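Local coordinates for protein farnesyl pyrophosphate synthetase (Staphylococcus aureus, PDB 5H9D) that probably catalyses chain elongation with isopentenyl diphosphate to make heptaprenyl diphosphate, as a magnesium-dependent member of the FPP/GGPP synthase family, at residues I238-R243 with D278-V283. Sequence-based numbering, arbitrary orientation.
Sequences ILLEMR and DEAKAV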
# COMPACT_ATOMS: atom_id res chain seq x y z
N ILE A 238 23.60 -10.28 -4.92
CA ILE A 238 24.03 -11.26 -3.94
C ILE A 238 23.68 -12.70 -4.24
O ILE A 238 24.37 -13.60 -3.77
CB ILE A 238 23.51 -10.87 -2.55
CG1 ILE A 238 23.80 -9.37 -2.31
CG2 ILE A 238 24.22 -11.69 -1.49
CD1 ILE A 238 23.42 -8.85 -0.95
N LEU A 239 22.64 -12.94 -5.03
CA LEU A 239 22.25 -14.30 -5.40
C LEU A 239 23.20 -14.81 -6.48
O LEU A 239 23.52 -16.00 -6.53
CB LEU A 239 20.81 -14.33 -5.93
CG LEU A 239 19.76 -14.12 -4.85
CD1 LEU A 239 18.44 -13.58 -5.41
CD2 LEU A 239 19.54 -15.45 -4.16
N LEU A 240 23.64 -13.88 -7.33
CA LEU A 240 24.53 -14.20 -8.42
C LEU A 240 25.91 -14.54 -7.92
O LEU A 240 26.49 -15.53 -8.32
CB LEU A 240 24.60 -13.04 -9.41
CG LEU A 240 23.28 -12.75 -10.12
CD1 LEU A 240 23.45 -11.67 -11.14
CD2 LEU A 240 22.77 -14.00 -10.80
N GLU A 241 26.44 -13.73 -7.02
CA GLU A 241 27.76 -14.03 -6.51
C GLU A 241 27.74 -15.32 -5.71
O GLU A 241 28.77 -15.97 -5.58
CB GLU A 241 28.28 -12.87 -5.65
CG GLU A 241 29.78 -12.95 -5.32
CD GLU A 241 30.67 -13.15 -6.56
OE1 GLU A 241 31.89 -13.39 -6.39
OE2 GLU A 241 30.15 -13.07 -7.69
N MET A 242 26.59 -15.73 -5.20
CA MET A 242 26.55 -16.98 -4.43
C MET A 242 26.71 -18.21 -5.33
O MET A 242 27.60 -19.03 -5.09
CB MET A 242 25.25 -17.11 -3.62
CG MET A 242 25.19 -16.27 -2.36
SD MET A 242 23.79 -16.70 -1.25
CE MET A 242 22.67 -15.43 -1.57
N ARG A 243 25.87 -18.33 -6.36
CA ARG A 243 25.94 -19.48 -7.26
C ARG A 243 27.33 -19.74 -7.82
O ARG A 243 27.67 -20.88 -8.13
CB ARG A 243 24.96 -19.30 -8.42
CG ARG A 243 25.14 -18.01 -9.18
CD ARG A 243 24.62 -18.05 -10.61
NE ARG A 243 23.22 -18.48 -10.72
CZ ARG A 243 22.38 -18.02 -11.65
NH1 ARG A 243 22.78 -17.12 -12.54
NH2 ARG A 243 21.12 -18.47 -11.69
N ASP A 278 27.49 -6.57 -12.43
CA ASP A 278 27.25 -6.36 -13.85
C ASP A 278 26.30 -7.38 -14.44
O ASP A 278 25.53 -7.06 -15.35
CB ASP A 278 28.60 -6.32 -14.59
CG ASP A 278 29.40 -5.05 -14.27
OD1 ASP A 278 29.05 -3.98 -14.83
OD2 ASP A 278 30.35 -5.12 -13.45
N GLU A 279 26.33 -8.60 -13.92
CA GLU A 279 25.42 -9.61 -14.42
C GLU A 279 24.02 -9.15 -14.00
O GLU A 279 23.06 -9.32 -14.75
CB GLU A 279 25.77 -10.96 -13.80
CG GLU A 279 25.08 -12.15 -14.47
CD GLU A 279 25.30 -13.48 -13.72
OE1 GLU A 279 24.56 -14.46 -13.99
OE2 GLU A 279 26.21 -13.53 -12.88
N ALA A 280 23.91 -8.52 -12.82
CA ALA A 280 22.63 -8.01 -12.32
C ALA A 280 22.13 -6.92 -13.25
O ALA A 280 21.00 -6.98 -13.75
CB ALA A 280 22.80 -7.47 -10.93
N LYS A 281 22.97 -5.92 -13.47
CA LYS A 281 22.67 -4.82 -14.36
C LYS A 281 22.20 -5.36 -15.71
O LYS A 281 21.33 -4.78 -16.35
CB LYS A 281 23.92 -4.00 -14.63
CG LYS A 281 24.35 -3.02 -13.56
CD LYS A 281 25.51 -2.23 -14.18
CE LYS A 281 26.27 -1.34 -13.22
NZ LYS A 281 27.63 -1.08 -13.81
N ALA A 282 22.80 -6.47 -16.12
CA ALA A 282 22.48 -7.10 -17.41
C ALA A 282 21.04 -7.60 -17.50
O ALA A 282 20.39 -7.54 -18.56
CB ALA A 282 23.42 -8.25 -17.66
N VAL A 283 20.55 -8.13 -16.39
CA VAL A 283 19.20 -8.64 -16.33
C VAL A 283 18.24 -7.45 -16.43
O VAL A 283 17.14 -7.54 -16.99
CB VAL A 283 18.95 -9.34 -15.01
CG1 VAL A 283 17.50 -9.64 -14.92
CG2 VAL A 283 19.80 -10.61 -14.87
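Glu279 reaches over Leu240 to the guanidinium of Arg243, and following it outward from its backbone accounts for most of the contact. Its CB lies 3.6 Å from Leu240 CD1, and CG stays against the same methyl at 3.7 Å. At CD the carboxylate carbon meets both methyls of the leucine. OE2 turns back toward the root of that side chain, 3.9 Å from Leu240 CB, whereas OE1 passes Leu240 CD2 and ends 3.5 Å from Arg243 NH1, a long salt bridge. CG anti to the backbone N (chi1 -168°) sets the direction, and the extended chain beyond CG carries it across the leucine, so its aliphatic part covers the leucine while its carboxylate reaches the arginine. Arg243 comes to meet it with a chain bent at chi3. OE1 sits at the edge of the guanidinium, near its plane, but one oxygen meets one nitrogen, and the planes are 34° apart, so this is not a coplanar two-pronged pairing. Lys244 adds a weak, long ion pair to OE2, so both carboxylate oxygens have a basic group nearby, though neither is held tightly.

CD1 of Leu240 also meets the second helix itself, 3.6 Å from Ala280 N and 4.3 Å from Ala280 CB. The interface is small, 161 Å² in all, and the segment axes come no closer than 9.7 Å, consistent with side chains bridging the gap. Ile158 of helix 158-183 packs on Leu240 and Arg243, and Val211 of helix 188-215 on Ala280. Short helix 236-243 thus meets the early turns of long helix 276-296 at an inter-axis angle of 126°, an oblique helix-helix packing within the mainly helical polyprenyl synthase fold, with leucine packing in the middle and a long salt bridge beside it, toward solvent.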